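Local coordinates for protein exported gluconolactonase (Xanthomonas campestris pv. campestris, PDB 3DR2) that hydrolyses gluconolactone to gluconate as a calcium-binding six-bladed beta-propeller of the SMP-30/gluconolactonase family, probably in glucose secondary metabolism, at residues G49-A55 with N91-Q97; G243-R248 with C282-Q288; T147-F151 with L166-Y172; F233-P237 with C261-G267. Residues are numbered along the deposited sequence.

Contact 1: G49-A55 with N91-Q97; sequences GPAWWEA and NAVDAQQ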
# COMPACT_ATOMS: atom_id res chain seq x y z
N GLY A 49 -11.74 -7.26 5.41
CA GLY A 49 -11.92 -8.56 6.04
C GLY A 49 -11.72 -8.79 7.53
O GLY A 49 -10.94 -9.66 7.93
N PRO A 50 -12.44 -8.05 8.39
CA PRO A 50 -12.31 -8.22 9.84
C PRO A 50 -12.96 -9.53 10.31
O PRO A 50 -14.06 -9.88 9.88
CB PRO A 50 -13.03 -7.00 10.39
CG PRO A 50 -14.16 -6.82 9.39
CD PRO A 50 -13.44 -7.02 8.06
N ALA A 51 -12.27 -10.23 11.20
CA ALA A 51 -12.78 -11.49 11.73
C ALA A 51 -12.33 -11.64 13.17
O ALA A 51 -11.15 -11.48 13.49
CB ALA A 51 -12.25 -12.65 10.90
N TRP A 52 -13.28 -11.93 14.06
CA TRP A 52 -12.96 -12.10 15.47
C TRP A 52 -12.40 -13.50 15.70
O TRP A 52 -13.02 -14.50 15.33
CB TRP A 52 -14.21 -11.89 16.32
CG TRP A 52 -13.97 -12.17 17.78
CD1 TRP A 52 -14.36 -13.27 18.48
CD2 TRP A 52 -13.22 -11.36 18.69
NE1 TRP A 52 -13.91 -13.20 19.77
CE2 TRP A 52 -13.21 -12.04 19.93
CE3 TRP A 52 -12.56 -10.13 18.59
CZ2 TRP A 52 -12.56 -11.52 21.06
CZ3 TRP A 52 -11.91 -9.62 19.71
CH2 TRP A 52 -11.92 -10.31 20.93
N TRP A 53 -11.23 -13.55 16.32
CA TRP A 53 -10.52 -14.79 16.61
C TRP A 53 -10.58 -15.04 18.11
O TRP A 53 -9.72 -14.58 18.86
CB TRP A 53 -9.07 -14.64 16.14
CG TRP A 53 -8.28 -15.90 16.06
CD1 TRP A 53 -8.75 -17.18 16.14
CD2 TRP A 53 -6.88 -16.01 15.81
NE1 TRP A 53 -7.72 -18.08 15.96
CE2 TRP A 53 -6.56 -17.38 15.75
CE3 TRP A 53 -5.85 -15.07 15.63
CZ2 TRP A 53 -5.26 -17.84 15.52
CZ3 TRP A 53 -4.56 -15.53 15.40
CH2 TRP A 53 -4.28 -16.90 15.34
N GLU A 54 -11.59 -15.78 18.55
CA GLU A 54 -11.79 -16.08 19.96
C GLU A 54 -10.58 -16.69 20.66
O GLU A 54 -10.19 -16.24 21.75
CB GLU A 54 -13.00 -17.01 20.13
CG GLU A 54 -13.28 -17.42 21.58
CD GLU A 54 -13.84 -16.29 22.44
OE1 GLU A 54 -13.96 -15.14 21.97
OE2 GLU A 54 -14.18 -16.57 23.61
N ALA A 55 -9.98 -17.70 20.05
CA ALA A 55 -8.83 -18.38 20.64
C ALA A 55 -7.70 -17.42 21.05
O ALA A 55 -6.96 -17.70 22.00
CB ALA A 55 -8.29 -19.42 19.67
N ASN A 91 -11.00 -12.44 5.61
CA ASN A 91 -10.50 -13.35 6.64
C ASN A 91 -11.73 -13.92 7.35
O ASN A 91 -12.78 -13.27 7.40
CB ASN A 91 -9.66 -12.64 7.71
CG ASN A 91 -8.39 -12.04 7.15
OD1 ASN A 91 -7.45 -12.75 6.78
ND2 ASN A 91 -8.36 -10.72 7.08
N ALA A 92 -11.57 -15.12 7.90
CA ALA A 92 -12.63 -15.78 8.65
C ALA A 92 -11.95 -16.78 9.58
O ALA A 92 -10.75 -17.03 9.45
CB ALA A 92 -13.58 -16.50 7.71
N VAL A 93 -12.71 -17.33 10.52
CA VAL A 93 -12.17 -18.29 11.47
C VAL A 93 -13.00 -19.56 11.41
O VAL A 93 -14.22 -19.51 11.54
CB VAL A 93 -12.22 -17.73 12.90
CG1 VAL A 93 -11.56 -18.71 13.87
CG2 VAL A 93 -11.52 -16.38 12.95
N ASP A 94 -12.35 -20.70 11.21
CA ASP A 94 -13.09 -21.95 11.13
C ASP A 94 -13.43 -22.53 12.50
O ASP A 94 -13.10 -21.94 13.53
CB ASP A 94 -12.35 -22.96 10.24
CG ASP A 94 -11.07 -23.50 10.87
OD1 ASP A 94 -10.28 -24.10 10.12
OD2 ASP A 94 -10.87 -23.33 12.09
N ALA A 95 -14.12 -23.66 12.50
CA ALA A 95 -14.52 -24.30 13.75
C ALA A 95 -13.35 -24.66 14.65
O ALA A 95 -13.49 -24.68 15.87
CB ALA A 95 -15.36 -25.53 13.45
N GLN A 96 -12.19 -24.95 14.05
CA GLN A 96 -11.00 -25.31 14.82
C GLN A 96 -10.17 -24.10 15.22
O GLN A 96 -9.02 -24.24 15.64
CB GLN A 96 -10.13 -26.28 14.02
CG GLN A 96 -10.74 -27.67 13.77
CD GLN A 96 -11.87 -27.65 12.77
OE1 GLN A 96 -11.73 -27.14 11.66
NE2 GLN A 96 -13.01 -28.23 13.15
N GLN A 97 -10.76 -22.91 15.09
CA GLN A 97 -10.10 -21.64 15.41
C GLN A 97 -8.85 -21.37 14.59
O GLN A 97 -7.89 -20.77 15.07
CB GLN A 97 -9.79 -21.55 16.90
CG GLN A 97 -11.02 -21.27 17.79
CD GLN A 97 -11.68 -19.92 17.50
OE1 GLN A 97 -12.84 -19.86 17.07
NE2 GLN A 97 -10.96 -18.84 17.74
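This contact joins the inner strands of two neighbouring blades of the six-bladed beta-propeller. Strands 49-53 and 91-93 run nearly parallel, 18° apart, their axes approaching to 5.7 Å. They belong to different sheets, and side chains rather than backbone pairing bridge the gap. At the inner end Asn91 ND2 donates to Gly49 O at 2.9 Å. The same ND2 also bonds to Ser62 OG, and Asn91 OD1 is bonded to His101 ND1, so both ends of this buried amide are satisfied. Gly49 has positive phi, and a CB there would clash with Asn91 N. Glu48, just before Gly49, is a calcium ligand, with Asn134, Asn191 and Asp242.

The middle is apolar. Ala51 CB lies 4.3 Å from Val93 CG2, and Trp53 CD1 is 3.9 Å from Val93 CG1. Ala51 and Ala92 spend backbone hydrogen bonds within their own blades, on Val60 and Val100. At the outer end a type I turn, Asp94 to Gln97, is closed by Gln97 N to Asp94 O at 3.0 Å. Trp52 NE1 is satisfied by Glu54 OE1 at 2.9 Å. The turn presents its last carbonyl to the other indole: Trp53 NE1 donates to Gln97 O at 2.8 Å.

Contact 2: G243-R248 with C282-Q288; sequences GFCVDR and CTFDQAQ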
# COMPACT_ATOMS: atom_id res chain seq x y z
N GLY A 243 -18.74 -5.38 2.42
CA GLY A 243 -18.79 -6.51 3.34
C GLY A 243 -19.86 -6.25 4.38
O GLY A 243 -20.23 -5.09 4.62
N PHE A 244 -20.38 -7.30 5.00
CA PHE A 244 -21.42 -7.15 6.01
C PHE A 244 -21.50 -8.39 6.89
O PHE A 244 -20.88 -9.41 6.60
CB PHE A 244 -22.76 -6.90 5.33
CG PHE A 244 -23.11 -7.93 4.28
CD1 PHE A 244 -23.70 -9.13 4.64
CD2 PHE A 244 -22.85 -7.68 2.94
CE1 PHE A 244 -24.02 -10.09 3.68
CE2 PHE A 244 -23.16 -8.63 1.97
CZ PHE A 244 -23.74 -9.83 2.33
N CYS A 245 -22.25 -8.29 7.98
CA CYS A 245 -22.42 -9.42 8.87
C CYS A 245 -23.86 -9.49 9.35
O CYS A 245 -24.63 -8.54 9.17
CB CYS A 245 -21.47 -9.31 10.07
SG CYS A 245 -21.78 -7.90 11.16
N VAL A 246 -24.22 -10.62 9.94
CA VAL A 246 -25.57 -10.81 10.47
C VAL A 246 -25.47 -11.23 11.93
O VAL A 246 -24.66 -12.10 12.27
CB VAL A 246 -26.32 -11.90 9.68
CG1 VAL A 246 -27.71 -12.11 10.27
CG2 VAL A 246 -26.42 -11.51 8.21
N ASP A 247 -26.27 -10.61 12.79
CA ASP A 247 -26.22 -10.95 14.21
C ASP A 247 -27.19 -12.06 14.59
O ASP A 247 -27.98 -12.51 13.76
CB ASP A 247 -26.47 -9.69 15.07
CG ASP A 247 -27.88 -9.15 14.93
OD1 ASP A 247 -28.07 -7.95 15.23
OD2 ASP A 247 -28.79 -9.91 14.54
N ARG A 248 -27.12 -12.53 15.83
CA ARG A 248 -27.98 -13.62 16.28
C ARG A 248 -29.47 -13.32 16.15
O ARG A 248 -30.28 -14.24 16.05
CB ARG A 248 -27.66 -13.98 17.74
CG ARG A 248 -27.04 -15.36 17.92
CD ARG A 248 -25.52 -15.31 17.95
NE ARG A 248 -25.02 -14.58 19.12
CZ ARG A 248 -23.73 -14.47 19.44
NH1 ARG A 248 -22.80 -15.05 18.68
NH2 ARG A 248 -23.37 -13.78 20.51
N CYS A 282 -17.43 -5.19 8.09
CA CYS A 282 -17.68 -5.13 9.52
C CYS A 282 -17.97 -6.51 10.07
O CYS A 282 -18.31 -7.43 9.31
CB CYS A 282 -18.83 -4.16 9.86
SG CYS A 282 -20.47 -4.57 9.17
N THR A 283 -17.82 -6.67 11.38
CA THR A 283 -18.07 -7.95 12.03
C THR A 283 -18.20 -7.70 13.53
O THR A 283 -17.83 -6.63 14.02
CB THR A 283 -16.89 -8.94 11.76
OG1 THR A 283 -17.31 -10.28 12.01
CG2 THR A 283 -15.70 -8.62 12.68
N PHE A 284 -18.75 -8.67 14.24
CA PHE A 284 -18.90 -8.55 15.69
C PHE A 284 -17.92 -9.46 16.37
O PHE A 284 -17.34 -10.36 15.75
CB PHE A 284 -20.30 -8.98 16.14
CG PHE A 284 -21.35 -7.93 15.97
CD1 PHE A 284 -22.14 -7.90 14.84
CD2 PHE A 284 -21.55 -6.98 16.96
CE1 PHE A 284 -23.13 -6.93 14.69
CE2 PHE A 284 -22.53 -6.00 16.83
CZ PHE A 284 -23.32 -5.98 15.69
N ASP A 285 -17.72 -9.23 17.67
CA ASP A 285 -16.85 -10.11 18.43
C ASP A 285 -17.76 -11.28 18.81
O ASP A 285 -18.95 -11.29 18.47
CB ASP A 285 -16.31 -9.39 19.68
CG ASP A 285 -17.41 -8.90 20.61
OD1 ASP A 285 -18.55 -8.70 20.15
OD2 ASP A 285 -17.11 -8.71 21.80
N GLN A 286 -17.20 -12.26 19.50
CA GLN A 286 -17.92 -13.44 19.95
C GLN A 286 -19.27 -13.13 20.60
O GLN A 286 -20.31 -13.66 20.20
CB GLN A 286 -17.04 -14.20 20.93
CG GLN A 286 -16.58 -15.55 20.45
CD GLN A 286 -17.66 -16.59 20.61
OE1 GLN A 286 -18.76 -16.44 20.08
NE2 GLN A 286 -17.35 -17.64 21.35
N ALA A 287 -19.25 -12.27 21.61
CA ALA A 287 -20.46 -11.91 22.35
C ALA A 287 -21.39 -10.96 21.60
O ALA A 287 -22.52 -10.73 22.03
CB ALA A 287 -20.07 -11.31 23.70
N GLN A 288 -20.92 -10.43 20.48
CA GLN A 288 -21.68 -9.47 19.69
C GLN A 288 -21.98 -8.24 20.54
O GLN A 288 -23.07 -7.68 20.52
CB GLN A 288 -22.98 -10.09 19.15
CG GLN A 288 -22.75 -11.42 18.41
CD GLN A 288 -23.83 -11.77 17.40
OE1 GLN A 288 -24.99 -11.36 17.51
NE2 GLN A 288 -23.45 -12.56 16.40
O HOH W 1 -24.57 -14.07 14.11
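A blade-to-blade interface of the beta-propeller lies here, near bound calcium. Strands 244-246 and 282-284 come from adjacent blades and run roughly parallel, 28° apart, with a closest axis approach of 5.5 Å. Asp242, just before the first segment, is a calcium ligand, and the side chain of Thr283 lies about 4 Å from a bound calcium.

The inner half is packed by sulfur. Cys245 SG is 4.1 Å from Cys282 SG, too far for a disulfide. Cys245 SG also sits 3.7 Å from Phe284 CD1, a sulfur-aromatic contact that approaches the ring obliquely. Phe284 meets Trp253 of the first blade edge-to-face.

The outer half is polar. A type I turn runs from Asp285 to Gln288, and Gln288 points across the gap. Water 1 donates to Val246 O at 2.7 Å and accepts from Gln288 NE2 at 3.0 Å. Asp247 is held within its own blade by Trp251 and Trp253, and it forms a salt bridge with Arg31. Arg248 meets the turn twice. Arg248 N donates to Gln288 OE1 at 3.0 Å. Its guanidinium forks onto one carbonyl, with Arg248 NH1 at 3.2 Å and Arg248 NH2 at 3.1 Å from Gln286 O.

Contact 3: T147-F151 with L166-Y172; sequences TDPPF and LAHHSVY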
# COMPACT_ATOMS: atom_id res chain seq x y z
N THR A 147 -16.86 -15.55 -2.19
CA THR A 147 -17.22 -14.86 -3.42
C THR A 147 -15.98 -14.74 -4.31
O THR A 147 -14.86 -14.57 -3.81
CB THR A 147 -17.74 -13.45 -3.13
OG1 THR A 147 -16.77 -12.73 -2.35
CG2 THR A 147 -19.05 -13.53 -2.36
N ASP A 148 -16.18 -14.80 -5.62
CA ASP A 148 -15.07 -14.73 -6.54
C ASP A 148 -15.17 -13.67 -7.64
O ASP A 148 -15.20 -14.00 -8.83
CB ASP A 148 -14.84 -16.11 -7.17
CG ASP A 148 -13.51 -16.22 -7.87
OD1 ASP A 148 -13.43 -16.89 -8.93
OD2 ASP A 148 -12.53 -15.64 -7.37
N PRO A 149 -15.21 -12.38 -7.27
CA PRO A 149 -15.30 -11.33 -8.29
C PRO A 149 -13.89 -11.16 -8.87
O PRO A 149 -12.93 -11.70 -8.32
CB PRO A 149 -15.75 -10.12 -7.48
CG PRO A 149 -14.99 -10.32 -6.20
CD PRO A 149 -15.17 -11.81 -5.92
N PRO A 150 -13.75 -10.42 -9.98
CA PRO A 150 -12.43 -10.21 -10.60
C PRO A 150 -11.67 -8.97 -10.15
O PRO A 150 -10.73 -8.54 -10.83
CB PRO A 150 -12.78 -10.15 -12.08
CG PRO A 150 -14.05 -9.36 -12.04
CD PRO A 150 -14.82 -9.99 -10.89
N PHE A 151 -12.05 -8.38 -9.03
CA PHE A 151 -11.37 -7.17 -8.56
C PHE A 151 -9.85 -7.31 -8.48
O PHE A 151 -9.11 -6.39 -8.86
CB PHE A 151 -11.93 -6.74 -7.20
CG PHE A 151 -13.34 -6.23 -7.26
CD1 PHE A 151 -13.64 -5.10 -8.02
CD2 PHE A 151 -14.36 -6.87 -6.58
CE1 PHE A 151 -14.95 -4.62 -8.09
CE2 PHE A 151 -15.67 -6.40 -6.64
CZ PHE A 151 -15.97 -5.28 -7.40
N LEU A 166 -12.01 -17.99 -15.83
CA LEU A 166 -13.39 -18.40 -15.65
C LEU A 166 -14.31 -17.36 -16.28
O LEU A 166 -14.01 -16.17 -16.26
CB LEU A 166 -13.71 -18.54 -14.16
CG LEU A 166 -12.84 -19.53 -13.36
CD1 LEU A 166 -13.26 -19.54 -11.90
CD2 LEU A 166 -12.95 -20.92 -13.96
N ALA A 167 -15.43 -17.82 -16.85
CA ALA A 167 -16.38 -16.92 -17.49
C ALA A 167 -17.55 -16.62 -16.56
O ALA A 167 -18.68 -16.41 -17.02
CB ALA A 167 -16.88 -17.54 -18.79
N HIS A 168 -17.29 -16.61 -15.27
CA HIS A 168 -18.32 -16.35 -14.29
C HIS A 168 -17.72 -15.90 -12.96
O HIS A 168 -16.58 -16.26 -12.64
CB HIS A 168 -19.17 -17.61 -14.08
CG HIS A 168 -18.37 -18.86 -13.86
ND1 HIS A 168 -17.93 -19.26 -12.62
CD2 HIS A 168 -17.90 -19.78 -14.74
CE1 HIS A 168 -17.23 -20.37 -12.74
NE2 HIS A 168 -17.19 -20.71 -14.01
N HIS A 169 -18.47 -15.08 -12.23
CA HIS A 169 -18.07 -14.59 -10.91
C HIS A 169 -19.02 -15.36 -10.01
O HIS A 169 -20.20 -15.02 -9.93
CB HIS A 169 -18.36 -13.10 -10.75
CG HIS A 169 -17.76 -12.24 -11.81
ND1 HIS A 169 -18.09 -10.91 -11.96
CD2 HIS A 169 -16.85 -12.51 -12.78
CE1 HIS A 169 -17.42 -10.40 -12.98
NE2 HIS A 169 -16.66 -11.35 -13.49
N SER A 170 -18.53 -16.37 -9.32
CA SER A 170 -19.42 -17.19 -8.51
C SER A 170 -19.24 -17.15 -7.01
O SER A 170 -18.26 -16.62 -6.48
CB SER A 170 -19.30 -18.65 -8.96
OG SER A 170 -19.45 -18.75 -10.37
N VAL A 171 -20.24 -17.71 -6.33
CA VAL A 171 -20.23 -17.87 -4.88
C VAL A 171 -19.97 -19.37 -4.83
O VAL A 171 -20.68 -20.14 -5.47
CB VAL A 171 -21.60 -17.58 -4.23
CG1 VAL A 171 -21.58 -18.02 -2.78
CG2 VAL A 171 -21.93 -16.10 -4.32
N TYR A 172 -18.93 -19.78 -4.10
CA TYR A 172 -18.60 -21.19 -4.01
C TYR A 172 -18.70 -21.74 -2.60
O TYR A 172 -18.67 -20.98 -1.62
CB TYR A 172 -17.16 -21.45 -4.48
CG TYR A 172 -16.87 -21.11 -5.92
CD1 TYR A 172 -16.47 -19.83 -6.29
CD2 TYR A 172 -16.94 -22.09 -6.91
CE1 TYR A 172 -16.14 -19.53 -7.61
CE2 TYR A 172 -16.62 -21.81 -8.23
CZ TYR A 172 -16.22 -20.53 -8.57
OH TYR A 172 -15.91 -20.25 -9.87
O HOH W 2 -15.82 -17.50 -10.16
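Two neighbouring strands of one propeller blade separate here, at the two ends of a long loop. Thr147 and Val171 form an antiparallel non-hydrogen-bonded pair with CA atoms 4.5 Å apart. Their side chains share one face of the sheet, where Thr147 CG2 meets Val171 CG2 at 4.3 Å.

Direct backbone bonding between the segments is limited to Asp148 N to Ser170 O at 2.9 Å. Beyond it, His169 CA makes a CA-H...O contact of 3.6 Å with Asp148 O.

A water adds a buried polar link. Water 2 donates to Asp148 OD1 at 2.8 Å and His168 O at 2.9 Å, and accepts from Ser170 N at 3.1 Å and Tyr172 OH at 2.8 Å. Asp148 also takes bonds from the backbone of Asn131 and Ser132.

Ring contacts complete the join. Pro150 CD sits over the face of the His169 ring, 3.4 Å from its centroid, in a CH-pi contact. Asp148 CB touches the Tyr172 ring edge at CE1, 3.7 Å away.

The pair lies inside the four-stranded sheet, between strands 136-138 and 182-187. His169 ND1 bonds to His189 N. Thr147 OG1 bonds to the carbonyl of Asn191, a calcium ligand at the start of strand 190-195, so this blade is also tied to the next.

Contact 4: F233-P237 with C261-G267; sequences FASVP and CVFDSDG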
# COMPACT_ATOMS: atom_id res chain seq x y z
N PHE A 233 -32.56 -8.07 -1.70
CA PHE A 233 -32.82 -7.93 -0.27
C PHE A 233 -32.79 -6.47 0.16
O PHE A 233 -33.69 -6.01 0.86
CB PHE A 233 -31.81 -8.75 0.54
CG PHE A 233 -31.89 -8.50 2.02
CD1 PHE A 233 -30.97 -7.66 2.65
CD2 PHE A 233 -32.91 -9.08 2.78
CE1 PHE A 233 -31.06 -7.41 4.02
CE2 PHE A 233 -33.01 -8.83 4.16
CZ PHE A 233 -32.09 -7.99 4.77
N ALA A 234 -31.75 -5.75 -0.23
CA ALA A 234 -31.67 -4.35 0.14
C ALA A 234 -30.62 -3.59 -0.64
O ALA A 234 -29.72 -4.17 -1.23
CB ALA A 234 -31.39 -4.22 1.64
N SER A 235 -30.77 -2.27 -0.63
CA SER A 235 -29.82 -1.37 -1.29
C SER A 235 -29.40 -0.41 -0.19
O SER A 235 -30.24 0.00 0.61
CB SER A 235 -30.50 -0.58 -2.41
OG SER A 235 -30.96 -1.43 -3.45
N VAL A 236 -28.12 -0.07 -0.12
CA VAL A 236 -27.69 0.88 0.89
C VAL A 236 -27.86 2.27 0.28
O VAL A 236 -27.69 2.45 -0.92
CB VAL A 236 -26.22 0.67 1.32
CG1 VAL A 236 -26.09 -0.64 2.08
CG2 VAL A 236 -25.30 0.68 0.10
N PRO A 237 -28.21 3.26 1.10
CA PRO A 237 -28.41 4.63 0.61
C PRO A 237 -27.25 5.18 -0.21
O PRO A 237 -27.46 5.79 -1.26
CB PRO A 237 -28.65 5.42 1.89
CG PRO A 237 -29.35 4.42 2.76
CD PRO A 237 -28.51 3.18 2.54
N CYS A 261 -25.02 0.37 7.72
CA CYS A 261 -26.48 0.39 7.67
C CYS A 261 -26.97 -0.88 8.34
O CYS A 261 -26.38 -1.95 8.15
CB CYS A 261 -26.98 0.43 6.22
SG CYS A 261 -26.51 1.88 5.27
N VAL A 262 -28.04 -0.78 9.11
CA VAL A 262 -28.60 -1.93 9.79
C VAL A 262 -30.01 -2.21 9.27
O VAL A 262 -30.86 -1.32 9.26
CB VAL A 262 -28.65 -1.71 11.32
CG1 VAL A 262 -29.03 -3.00 12.02
CG2 VAL A 262 -27.30 -1.20 11.81
N PHE A 263 -30.23 -3.44 8.81
CA PHE A 263 -31.52 -3.86 8.28
C PHE A 263 -32.05 -5.03 9.11
O PHE A 263 -31.26 -5.81 9.64
CB PHE A 263 -31.39 -4.36 6.84
CG PHE A 263 -30.76 -3.39 5.90
CD1 PHE A 263 -29.38 -3.33 5.77
CD2 PHE A 263 -31.55 -2.55 5.11
CE1 PHE A 263 -28.78 -2.45 4.86
CE2 PHE A 263 -30.97 -1.67 4.20
CZ PHE A 263 -29.58 -1.62 4.08
N ASP A 264 -33.37 -5.15 9.21
CA ASP A 264 -33.94 -6.28 9.94
C ASP A 264 -34.05 -7.40 8.91
O ASP A 264 -33.74 -7.18 7.74
CB ASP A 264 -35.31 -5.92 10.56
CG ASP A 264 -36.40 -5.65 9.53
OD1 ASP A 264 -37.45 -5.10 9.93
OD2 ASP A 264 -36.23 -5.99 8.34
N SER A 265 -34.47 -8.58 9.32
CA SER A 265 -34.57 -9.71 8.40
C SER A 265 -35.54 -9.50 7.24
O SER A 265 -35.49 -10.22 6.24
CB SER A 265 -34.93 -10.98 9.16
OG SER A 265 -36.19 -10.85 9.80
N ASP A 266 -36.44 -8.53 7.37
CA ASP A 266 -37.39 -8.28 6.29
C ASP A 266 -36.85 -7.25 5.30
O ASP A 266 -37.54 -6.86 4.36
CB ASP A 266 -38.74 -7.81 6.84
CG ASP A 266 -39.40 -8.85 7.73
OD1 ASP A 266 -39.50 -10.03 7.31
OD2 ASP A 266 -39.83 -8.50 8.85
N GLY A 267 -35.62 -6.81 5.52
CA GLY A 267 -35.01 -5.84 4.62
C GLY A 267 -35.30 -4.39 4.97
O GLY A 267 -34.95 -3.48 4.20
O HOH W 3 -34.86 -3.56 1.74
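This is mainly apolar packing between two adjacent blades, at the end of strand 226-234 and the turn after strand 259-263. No direct hydrogen bond crosses it. Phe263 is central. Ala234 CB lies over one face of its ring in a CH-pi contact, 4.0 Å from the centroid. Val236 CG1 comes to the ring edge, 4.1 Å from Phe263 CZ. Further along, Cys261 SG touches Pro237 CD at 3.6 Å and Val236 CG1 at 4.1 Å.

Phe233 reaches the turn with its ring. Its edge meets two carbonyls, with Phe233 CZ 3.5 Å from Asp264 O and Phe233 CE2 3.5 Å from Ser265 O. Tyr203 packs edge-to-face with the same ring. Water 3 donates to Phe233 O at 2.9 Å and to Gly267 O at 2.5 Å, linking the two backbones.

The turn from Asp264 to Gly267 is type I, closed by Gly267 N to Asp264 O at 2.9 Å. Gly267 has phi 88°, and a CB there would clash with Phe233 O. Phe233 and Ala234 both pair with Ile217, a classic beta bulge at the strand end. Outer-strand residues and a hairpin turn thus pack across a blade boundary of the six-bladed beta-propeller.

In the fold
From the N terminus, contact 1 closes first, joining the inner strands of two successive blades. Contact 3 follows in series and closes a loop within a single blade, between strands 144-147 and 169-174. Contacts 4 and 2 come last and cross, their segments alternating along the chain. Strand 226-234 ends one blade and strand 244-246 starts the next, so contact 4 ties this next blade to its predecessor and contact 2 ties it to its successor. Contacts 1 and 2 touch, with Trp52 and Glu54 packing on Gln286. There the blade containing 49-55 meets the last blade of the sequence, where the propeller ring closes.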